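Long-range contacts in peroxisomal fatty acid beta-oxidation multifunctional protein MFP2 (Arabidopsis thaliana, PDB 2WTB), which carries out the hydration of long-chain enoyl-CoAs and the dehydrogenation of 3-hydroxyacyl-CoAs in peroxisomal fatty acid beta-oxidation during seed germination: residues A[401-411]-A[427-438]; A[489-500]-A[643-651]. All coordinates share one frame; numbering follows the deposited sequence.

Contact 1 of 2, residues A[401-411]-A[427-438]; sequences ENISLKQQIFA and TSTIDLNKIGER
Glu401 with Thr427 to Thr429, and Phe410 with Ile435, join helix 403-416 and the loop leading into it to the loop and short helix that follow strand 422-425 in the NAD-binding domain, a contact polar at both ends and apolar between. Glu401 OE1 takes four hydrogen bonds. OE1 meets Thr427 OG1 with its syn lone pair, and Thr429 OG1, at 2.8 Å, comes on the anti side, somewhat out of the carboxylate plane, while Ser428 N (3.3 Å, N-H...O 168°) and Thr429 N approach from above that plane. This grip probably helps to hold the turn 427-430, where Thr427 OG1 also accepts from Ile430 N in an ST motif. Ile430 CD1 fits between Ile403 CG1 and Lys406 CD, 3.6 Å from each; the Lys406 amine itself goes on to Glu397 and the carbonyl of Ile400. Deeper in, Ile435 CG2 sits over one face of the Phe410 ring, 3.5 Å from its centroid, a CH-pi contact. Extended beyond CG (chi2 174°), Gln407 brings NE2 to Lys434 O at 2.9 Å, and its OE1 lies over the rim of one face of the Arg438 guanidinium, the two planes steeply inclined. Putting an alanine here would probably leave the Lys434 carbonyl without its side-chain donor and the guanidinium without the amide oxygen above it. Strand 394-397, helix 403-416 and the parallel strand 422-425 form a beta-alpha-beta crossover, as in a Rossmann-type fold; Phe410 packs on both strands.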
loop_
_atom_site.group_PDB
_atom_site.type_symbol
_atom_site.label_atom_id
_atom_site.label_comp_id
_atom_site.label_asym_id
_atom_site.label_seq_id
_atom_site.Cartn_x
_atom_site.Cartn_y
_atom_site.Cartn_z
ATOM N N GLU A 401 -9.116 -5.962 -27.526
ATOM C CA GLU A 401 -10.506 -5.780 -27.121
ATOM C C GLU A 401 -11.469 -6.019 -28.282
ATOM O O GLU A 401 -12.160 -5.104 -28.730
ATOM C CB GLU A 401 -10.716 -4.383 -26.531
ATOM C CG GLU A 401 -9.896 -4.116 -25.275
ATOM C CD GLU A 401 -10.288 -5.014 -24.116
ATOM O OE1 GLU A 401 -11.482 -5.025 -23.749
ATOM O OE2 GLU A 401 -9.402 -5.702 -23.566
ATOM N N ASN A 402 -11.503 -7.258 -28.762
ATOM C CA ASN A 402 -12.403 -7.656 -29.839
ATOM C C ASN A 402 -13.360 -8.748 -29.373
ATOM O O ASN A 402 -12.938 -9.864 -29.075
ATOM C CB ASN A 402 -11.601 -8.138 -31.051
ATOM C CG ASN A 402 -12.481 -8.725 -32.141
ATOM O OD1 ASN A 402 -13.704 -8.591 -32.111
ATOM N ND2 ASN A 402 -11.858 -9.379 -33.113
ATOM N N ILE A 403 -14.648 -8.420 -29.315
ATOM C CA ILE A 403 -15.661 -9.352 -28.823
ATOM C C ILE A 403 -15.695 -10.650 -29.622
ATOM O O ILE A 403 -15.582 -11.740 -29.059
ATOM C CB ILE A 403 -17.066 -8.723 -28.847
ATOM C CG1 ILE A 403 -17.062 -7.379 -28.118
ATOM C CG2 ILE A 403 -18.079 -9.676 -28.228
ATOM C CD1 ILE A 403 -18.387 -6.648 -28.176
ATOM N N SER A 404 -15.861 -10.525 -30.935
ATOM C CA SER A 404 -15.896 -11.679 -31.824
ATOM C C SER A 404 -14.755 -12.649 -31.527
ATOM O O SER A 404 -14.956 -13.862 -31.467
ATOM C CB SER A 404 -15.828 -11.221 -33.283
ATOM O OG SER A 404 -15.670 -12.324 -34.158
ATOM N N LEU A 405 -13.560 -12.099 -31.332
ATOM C CA LEU A 405 -12.363 -12.899 -31.091
ATOM C C LEU A 405 -12.330 -13.506 -29.688
ATOM O O LEU A 405 -11.947 -14.664 -29.517
ATOM C CB LEU A 405 -11.109 -12.057 -31.344
ATOM C CG LEU A 405 -9.751 -12.589 -30.879
ATOM C CD1 LEU A 405 -9.534 -14.031 -31.307
ATOM C CD2 LEU A 405 -8.641 -11.700 -31.413
ATOM N N LYS A 406 -12.729 -12.725 -28.687
ATOM C CA LYS A 406 -12.752 -13.210 -27.307
ATOM C C LYS A 406 -13.758 -14.345 -27.125
ATOM O O LYS A 406 -13.456 -15.358 -26.494
ATOM C CB LYS A 406 -13.062 -12.070 -26.334
ATOM C CG LYS A 406 -11.853 -11.244 -25.915
ATOM C CD LYS A 406 -12.287 -9.995 -25.160
ATOM C CE LYS A 406 -11.181 -9.452 -24.270
ATOM N NZ LYS A 406 -10.016 -8.959 -25.046
ATOM N N GLN A 407 -14.954 -14.170 -27.679
ATOM C CA GLN A 407 -15.985 -15.197 -27.610
ATOM C C GLN A 407 -15.452 -16.529 -28.120
ATOM O O GLN A 407 -15.798 -17.590 -27.598
ATOM C CB GLN A 407 -17.213 -14.785 -28.423
ATOM C CG GLN A 407 -18.139 -13.812 -27.714
ATOM C CD GLN A 407 -19.258 -13.314 -28.609
ATOM O OE1 GLN A 407 -19.113 -13.251 -29.832
ATOM N NE2 GLN A 407 -20.383 -12.952 -28.003
ATOM N N GLN A 408 -14.608 -16.462 -29.145
ATOM C CA GLN A 408 -14.050 -17.658 -29.763
ATOM C C GLN A 408 -12.993 -18.309 -28.878
ATOM O O GLN A 408 -12.909 -19.534 -28.794
ATOM C CB GLN A 408 -13.458 -17.329 -31.137
ATOM C CG GLN A 408 -12.861 -18.529 -31.856
ATOM C CD GLN A 408 -13.875 -19.630 -32.100
ATOM O OE1 GLN A 408 -15.067 -19.368 -32.262
ATOM N NE2 GLN A 408 -13.405 -20.872 -32.128
ATOM N N ILE A 409 -12.187 -17.484 -28.220
ATOM C CA ILE A 409 -11.141 -17.987 -27.340
ATOM C C ILE A 409 -11.733 -18.772 -26.175
ATOM O O ILE A 409 -11.198 -19.805 -25.776
ATOM C CB ILE A 409 -10.259 -16.847 -26.798
ATOM C CG1 ILE A 409 -9.524 -16.159 -27.950
ATOM C CG2 ILE A 409 -9.270 -17.377 -25.769
ATOM C CD1 ILE A 409 -8.479 -15.170 -27.499
ATOM N N PHE A 410 -12.845 -18.284 -25.638
ATOM C CA PHE A 410 -13.503 -18.954 -24.519
ATOM C C PHE A 410 -14.252 -20.210 -24.956
ATOM O O PHE A 410 -14.499 -21.110 -24.150
ATOM C CB PHE A 410 -14.423 -17.987 -23.770
ATOM C CG PHE A 410 -13.716 -17.190 -22.715
ATOM C CD1 PHE A 410 -14.044 -17.339 -21.379
ATOM C CD2 PHE A 410 -12.699 -16.314 -23.058
ATOM C CE1 PHE A 410 -13.387 -16.615 -20.404
ATOM C CE2 PHE A 410 -12.037 -15.589 -22.087
ATOM C CZ PHE A 410 -12.382 -15.741 -20.759
ATOM N N ALA A 411 -14.604 -20.272 -26.235
ATOM C CA ALA A 411 -15.175 -21.488 -26.795
ATOM C C ALA A 411 -14.112 -22.584 -26.802
ATOM O O ALA A 411 -14.362 -23.710 -26.373
ATOM C CB ALA A 411 -15.696 -21.237 -28.199
ATOM N N THR A 427 -9.936 -8.579 -19.841
ATOM C CA THR A 427 -10.694 -7.592 -20.602
ATOM C C THR A 427 -10.905 -6.313 -19.800
ATOM O O THR A 427 -10.945 -6.338 -18.569
ATOM C CB THR A 427 -12.064 -8.142 -21.037
ATOM O OG1 THR A 427 -12.772 -7.141 -21.782
ATOM C CG2 THR A 427 -12.885 -8.544 -19.820
ATOM N N SER A 428 -11.046 -5.197 -20.505
ATOM C CA SER A 428 -11.166 -3.900 -19.853
ATOM C C SER A 428 -12.396 -3.131 -20.323
ATOM O O SER A 428 -12.929 -2.288 -19.597
ATOM C CB SER A 428 -9.905 -3.071 -20.102
ATOM O OG SER A 428 -9.922 -1.876 -19.342
ATOM N N THR A 429 -12.847 -3.425 -21.538
ATOM C CA THR A 429 -13.933 -2.666 -22.148
ATOM C C THR A 429 -15.082 -3.552 -22.616
ATOM O O THR A 429 -16.057 -3.062 -23.183
ATOM C CB THR A 429 -13.429 -1.856 -23.355
ATOM O OG1 THR A 429 -12.975 -2.752 -24.376
ATOM C CG2 THR A 429 -12.285 -0.943 -22.943
ATOM N N ILE A 430 -14.967 -4.854 -22.381
ATOM C CA ILE A 430 -15.970 -5.791 -22.869
ATOM C C ILE A 430 -16.702 -6.506 -21.736
ATOM O O ILE A 430 -16.086 -6.975 -20.778
ATOM C CB ILE A 430 -15.354 -6.824 -23.836
ATOM C CG1 ILE A 430 -14.693 -6.108 -25.016
ATOM C CG2 ILE A 430 -16.413 -7.798 -24.327
ATOM C CD1 ILE A 430 -14.112 -7.040 -26.056
ATOM N N ASP A 431 -18.025 -6.573 -21.859
ATOM C CA ASP A 431 -18.878 -7.246 -20.887
ATOM C C ASP A 431 -18.519 -8.728 -20.756
ATOM O O ASP A 431 -18.610 -9.487 -21.722
ATOM C CB ASP A 431 -20.346 -7.084 -21.298
ATOM C CG ASP A 431 -21.294 -7.920 -20.456
ATOM O OD1 ASP A 431 -20.880 -8.418 -19.388
ATOM O OD2 ASP A 431 -22.462 -8.074 -20.866
ATOM N N LEU A 432 -18.119 -9.130 -19.554
ATOM C CA LEU A 432 -17.729 -10.511 -19.288
ATOM C C LEU A 432 -18.803 -11.526 -19.694
ATOM O O LEU A 432 -18.487 -12.644 -20.107
ATOM C CB LEU A 432 -17.363 -10.693 -17.811
ATOM C CG LEU A 432 -15.951 -10.295 -17.372
ATOM C CD1 LEU A 432 -15.663 -8.850 -17.712
ATOM C CD2 LEU A 432 -15.786 -10.523 -15.887
ATOM N N ASN A 433 -20.068 -11.137 -19.578
ATOM C CA ASN A 433 -21.169 -12.036 -19.922
ATOM C C ASN A 433 -21.263 -12.360 -21.409
ATOM O O ASN A 433 -21.772 -13.416 -21.789
ATOM C CB ASN A 433 -22.502 -11.483 -19.413
ATOM C CG ASN A 433 -22.686 -11.703 -17.927
ATOM O OD1 ASN A 433 -23.119 -10.808 -17.202
ATOM N ND2 ASN A 433 -22.345 -12.899 -17.464
ATOM N N LYS A 434 -20.771 -11.455 -22.248
ATOM C CA LYS A 434 -20.809 -11.663 -23.690
ATOM C C LYS A 434 -19.630 -12.504 -24.169
ATOM O O LYS A 434 -19.707 -13.169 -25.202
ATOM C CB LYS A 434 -20.857 -10.324 -24.431
ATOM C CG LYS A 434 -22.194 -9.616 -24.317
ATOM C CD LYS A 434 -22.176 -8.276 -25.027
ATOM C CE LYS A 434 -23.476 -7.521 -24.806
ATOM N NZ LYS A 434 -23.442 -6.168 -25.430
ATOM N N ILE A 435 -18.541 -12.477 -23.410
ATOM C CA ILE A 435 -17.359 -13.259 -23.746
ATOM C C ILE A 435 -17.643 -14.757 -23.640
ATOM O O ILE A 435 -17.223 -15.540 -24.493
ATOM C CB ILE A 435 -16.166 -12.893 -22.843
ATOM C CG1 ILE A 435 -15.750 -11.439 -23.078
ATOM C CG2 ILE A 435 -14.998 -13.829 -23.098
ATOM C CD1 ILE A 435 -14.558 -11.003 -22.251
ATOM N N GLY A 436 -18.366 -15.147 -22.596
ATOM C CA GLY A 436 -18.702 -16.544 -22.384
ATOM C C GLY A 436 -20.016 -16.953 -23.022
ATOM O O GLY A 436 -20.646 -17.922 -22.599
ATOM N N GLU A 437 -20.426 -16.213 -24.047
ATOM C CA GLU A 437 -21.692 -16.469 -24.724
ATOM C C GLU A 437 -21.762 -17.870 -25.327
ATOM O O GLU A 437 -22.767 -18.567 -25.180
ATOM C CB GLU A 437 -21.929 -15.424 -25.817
ATOM C CG GLU A 437 -23.186 -15.656 -26.639
ATOM C CD GLU A 437 -24.458 -15.483 -25.829
ATOM O OE1 GLU A 437 -24.401 -14.849 -24.752
ATOM O OE2 GLU A 437 -25.515 -15.980 -26.271
ATOM N N ARG A 438 -20.692 -18.279 -26.003
ATOM C CA ARG A 438 -20.687 -19.546 -26.729
ATOM C C ARG A 438 -20.392 -20.758 -25.844
ATOM O O ARG A 438 -20.247 -21.875 -26.340
ATOM C CB ARG A 438 -19.689 -19.497 -27.889
ATOM C CG ARG A 438 -19.951 -18.398 -28.905
ATOM C CD ARG A 438 -19.219 -18.678 -30.211
ATOM N NE ARG A 438 -19.343 -17.576 -31.159
ATOM C CZ ARG A 438 -18.365 -16.722 -31.443
ATOM N NH1 ARG A 438 -17.183 -16.846 -30.854
ATOM N NH2 ARG A 438 -18.565 -15.747 -32.319
#

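Contact 2 of 2, residues A[489-500]-A[643-651]; sequences VVGNCTGFAVNR and FAEGIAVKA
Gly491 N donates a bent hydrogen bond (138°) to Ile647 O at 3.0 Å. The same oxygen also receives a CA-H...O contact from Val490 CA at 3.5 Å. A second polar link lies at Arg500, whose guanidinium meets the Glu645 carboxylate end-on: NH1 donates to OE1 at 2.9 Å and NH2 to OE2 at 3.1 Å, with a weak extra bond from NH2 to OE1. Both carboxylate oxygens lie near the guanidinium plane, but the donors reach them from above the carboxylate plane. The extended chain of Arg500 (CG anti to the backbone N, chi1 176°) carries the guanidinium out to Glu645, and because that grip uses NH1 and NH2, NE can bind Glu638; the one positive charge is probably shared by two acids. Between the two polar links lies the Ile647 side chain, its CD1 3.4 Å from Cys493 SG and its CG2 3.8 Å from Phe496 O. Glu645 leads into a Schellman motif at Gly646, which turns the chain towards Ile647. Elsewhere in 489-500, the backbone nitrogens of Ala497 and Val498 share Glu461 OE2. Strand 486-491, outermost in its sheet, pairs on one side with strand 459-464 through Val490, and helix 498-514, beginning just beyond, is tied by Arg500 to helix 624-644, while Ala648 and Val498 touch helix 651-662.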
loop_
_atom_site.group_PDB
_atom_site.type_symbol
_atom_site.label_atom_id
_atom_site.label_comp_id
_atom_site.label_asym_id
_atom_site.label_seq_id
_atom_site.Cartn_x
_atom_site.Cartn_y
_atom_site.Cartn_z
ATOM N N VAL A 489 -12.725 -7.006 -5.037
ATOM C CA VAL A 489 -13.729 -7.754 -5.786
ATOM C C VAL A 489 -14.849 -6.832 -6.243
ATOM O O VAL A 489 -15.695 -6.425 -5.449
ATOM C CB VAL A 489 -14.317 -8.912 -4.953
ATOM C CG1 VAL A 489 -15.423 -9.610 -5.726
ATOM C CG2 VAL A 489 -13.223 -9.900 -4.569
ATOM N N VAL A 490 -14.851 -6.504 -7.530
ATOM C CA VAL A 490 -15.837 -5.578 -8.073
ATOM C C VAL A 490 -16.832 -6.286 -8.985
ATOM O O VAL A 490 -16.593 -7.412 -9.426
ATOM C CB VAL A 490 -15.164 -4.412 -8.833
ATOM C CG1 VAL A 490 -14.230 -3.651 -7.907
ATOM C CG2 VAL A 490 -14.413 -4.928 -10.054
ATOM N N GLY A 491 -17.950 -5.617 -9.258
ATOM C CA GLY A 491 -19.009 -6.190 -10.067
ATOM C C GLY A 491 -18.852 -5.887 -11.543
ATOM O O GLY A 491 -18.085 -5.004 -11.926
ATOM N N ASN A 492 -19.581 -6.621 -12.375
ATOM C CA ASN A 492 -19.500 -6.442 -13.817
ATOM C C ASN A 492 -20.337 -5.263 -14.301
ATOM O O ASN A 492 -21.563 -5.271 -14.204
ATOM C CB ASN A 492 -19.915 -7.723 -14.545
ATOM C CG ASN A 492 -19.653 -7.659 -16.038
ATOM O OD1 ASN A 492 -19.268 -6.620 -16.571
ATOM N ND2 ASN A 492 -19.860 -8.778 -16.720
ATOM N N CYS A 493 -19.657 -4.248 -14.818
ATOM C CA CYS A 493 -20.314 -3.071 -15.369
ATOM C C CYS A 493 -19.293 -2.249 -16.141
ATOM O O CYS A 493 -18.093 -2.520 -16.083
ATOM C CB CYS A 493 -20.929 -2.223 -14.256
ATOM S SG CYS A 493 -19.710 -1.444 -13.170
ATOM N N THR A 494 -19.775 -1.244 -16.860
ATOM C CA THR A 494 -18.910 -0.373 -17.644
ATOM C C THR A 494 -17.761 0.197 -16.814
ATOM O O THR A 494 -17.976 1.035 -15.939
ATOM C CB THR A 494 -19.713 0.788 -18.253
ATOM O OG1 THR A 494 -20.827 0.265 -18.990
ATOM C CG2 THR A 494 -18.836 1.618 -19.175
ATOM N N GLY A 495 -16.545 -0.267 -17.087
ATOM C CA GLY A 495 -15.359 0.246 -16.421
ATOM C C GLY A 495 -15.170 -0.250 -14.997
ATOM O O GLY A 495 -14.359 0.296 -14.245
ATOM N N PHE A 496 -15.919 -1.283 -14.628
ATOM C CA PHE A 496 -15.838 -1.864 -13.292
ATOM C C PHE A 496 -15.833 -0.799 -12.193
ATOM O O PHE A 496 -16.827 -0.100 -11.994
ATOM C CB PHE A 496 -14.608 -2.765 -13.174
ATOM C CG PHE A 496 -14.395 -3.656 -14.364
ATOM C CD1 PHE A 496 -15.445 -4.390 -14.892
ATOM C CD2 PHE A 496 -13.146 -3.766 -14.950
ATOM C CE1 PHE A 496 -15.254 -5.212 -15.988
ATOM C CE2 PHE A 496 -12.947 -4.589 -16.046
ATOM C CZ PHE A 496 -14.004 -5.312 -16.566
ATOM N N ALA A 497 -14.714 -0.676 -11.487
ATOM C CA ALA A 497 -14.607 0.282 -10.388
ATOM C C ALA A 497 -13.592 1.392 -10.654
ATOM O O ALA A 497 -13.938 2.570 -10.646
ATOM C CB ALA A 497 -14.274 -0.433 -9.088
ATOM N N VAL A 498 -12.341 1.006 -10.885
ATOM C CA VAL A 498 -11.247 1.966 -11.019
ATOM C C VAL A 498 -11.424 2.930 -12.192
ATOM O O VAL A 498 -11.488 4.143 -12.002
ATOM C CB VAL A 498 -9.890 1.251 -11.152
ATOM C CG1 VAL A 498 -8.772 2.266 -11.317
ATOM C CG2 VAL A 498 -9.642 0.364 -9.943
ATOM N N ASN A 499 -11.498 2.387 -13.402
ATOM C CA ASN A 499 -11.629 3.210 -14.599
ATOM C C ASN A 499 -12.938 3.990 -14.661
ATOM O O ASN A 499 -12.955 5.143 -15.082
ATOM C CB ASN A 499 -11.456 2.361 -15.858
ATOM C CG ASN A 499 -10.028 1.899 -16.051
ATOM O OD1 ASN A 499 -9.734 1.111 -16.950
ATOM N ND2 ASN A 499 -9.130 2.390 -15.205
ATOM N N ARG A 500 -14.032 3.361 -14.246
ATOM C CA ARG A 500 -15.323 4.039 -14.223
ATOM C C ARG A 500 -15.312 5.188 -13.221
ATOM O O ARG A 500 -15.971 6.206 -13.413
ATOM C CB ARG A 500 -16.446 3.064 -13.871
ATOM C CG ARG A 500 -17.798 3.741 -13.733
ATOM C CD ARG A 500 -18.855 2.799 -13.193
ATOM N NE ARG A 500 -20.109 3.500 -12.935
ATOM C CZ ARG A 500 -21.176 2.940 -12.378
ATOM N NH1 ARG A 500 -21.146 1.664 -12.018
ATOM N NH2 ARG A 500 -22.274 3.656 -12.180
ATOM N N PHE A 643 -20.824 2.713 -5.540
ATOM C CA PHE A 643 -21.057 2.187 -4.202
ATOM C C PHE A 643 -22.523 1.828 -3.981
ATOM O O PHE A 643 -22.839 0.805 -3.373
ATOM C CB PHE A 643 -20.599 3.195 -3.151
ATOM C CG PHE A 643 -20.802 2.733 -1.741
ATOM C CD1 PHE A 643 -20.363 1.483 -1.339
ATOM C CD2 PHE A 643 -21.420 3.550 -0.813
ATOM C CE1 PHE A 643 -20.546 1.053 -0.041
ATOM C CE2 PHE A 643 -21.603 3.127 0.487
ATOM C CZ PHE A 643 -21.165 1.876 0.873
ATOM N N ALA A 644 -23.413 2.678 -4.479
ATOM C CA ALA A 644 -24.846 2.471 -4.315
ATOM C C ALA A 644 -25.334 1.286 -5.136
ATOM O O ALA A 644 -26.110 0.462 -4.653
ATOM C CB ALA A 644 -25.604 3.726 -4.699
ATOM N N GLU A 645 -24.875 1.204 -6.380
ATOM C CA GLU A 645 -25.288 0.136 -7.283
ATOM C C GLU A 645 -24.833 -1.241 -6.806
ATOM O O GLU A 645 -25.252 -2.264 -7.346
ATOM C CB GLU A 645 -24.764 0.400 -8.693
ATOM C CG GLU A 645 -25.431 1.570 -9.385
ATOM C CD GLU A 645 -24.757 1.924 -10.692
ATOM O OE1 GLU A 645 -23.867 1.161 -11.122
ATOM O OE2 GLU A 645 -25.114 2.963 -11.286
ATOM N N GLY A 646 -23.973 -1.262 -5.795
ATOM C CA GLY A 646 -23.470 -2.512 -5.258
ATOM C C GLY A 646 -22.264 -3.033 -6.017
ATOM O O GLY A 646 -21.788 -4.136 -5.754
ATOM N N ILE A 647 -21.768 -2.240 -6.962
ATOM C CA ILE A 647 -20.598 -2.631 -7.737
ATOM C C ILE A 647 -19.405 -2.852 -6.819
ATOM O O ILE A 647 -18.602 -3.759 -7.035
ATOM C CB ILE A 647 -20.243 -1.577 -8.796
ATOM C CG1 ILE A 647 -21.383 -1.447 -9.807
ATOM C CG2 ILE A 647 -18.948 -1.947 -9.506
ATOM C CD1 ILE A 647 -21.618 -2.702 -10.615
ATOM N N ALA A 648 -19.297 -2.016 -5.792
ATOM C CA ALA A 648 -18.249 -2.162 -4.790
ATOM C C ALA A 648 -18.854 -2.651 -3.484
ATOM O O ALA A 648 -19.937 -2.217 -3.088
ATOM C CB ALA A 648 -17.526 -0.848 -4.579
ATOM N N VAL A 649 -18.148 -3.558 -2.820
ATOM C CA VAL A 649 -18.649 -4.180 -1.601
ATOM C C VAL A 649 -18.814 -3.172 -0.473
ATOM O O VAL A 649 -19.813 -3.184 0.243
ATOM C CB VAL A 649 -17.710 -5.300 -1.123
ATOM C CG1 VAL A 649 -18.034 -5.693 0.311
ATOM C CG2 VAL A 649 -17.799 -6.495 -2.055
ATOM N N LYS A 650 -17.823 -2.301 -0.322
ATOM C CA LYS A 650 -17.802 -1.353 0.780
ATOM C C LYS A 650 -17.006 -0.111 0.395
ATOM O O LYS A 650 -16.096 -0.178 -0.432
ATOM C CB LYS A 650 -17.190 -2.006 2.017
ATOM C CG LYS A 650 -15.732 -2.394 1.847
ATOM C CD LYS A 650 -15.214 -3.158 3.055
ATOM C CE LYS A 650 -15.554 -4.638 2.967
ATOM N NZ LYS A 650 -14.787 -5.316 1.883
ATOM N N ALA A 651 -17.353 1.021 0.999
ATOM C CA ALA A 651 -16.692 2.284 0.693
ATOM C C ALA A 651 -15.171 2.161 0.773
ATOM O O ALA A 651 -14.454 2.665 -0.093
ATOM C CB ALA A 651 -17.187 3.379 1.629
#

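Both contacts are partly buried, but contact 1 lies farther out, its centre about 32 Å from the centre of the chain, against about 20 Å for the centre of contact 2. Contact 1 stays within the NAD-binding domain, with an apolar interior against the sheet and charged or polar groups towards its rim; contact 2 joins the last strand of that same sheet and the helix after it to a helical region some 140 residues later in the chain, by a paired arginine and glutamate and a backbone bond round one isoleucine. Carboxylate chemistry differs accordingly: hydroxyls and backbone nitrogens in the first, a guanidinium in the second. The two meet directly, where Asn492 ND2 probably donates to Asp431 OD1 (2.9 Å) and the Phe496 ring lies against Thr427 O.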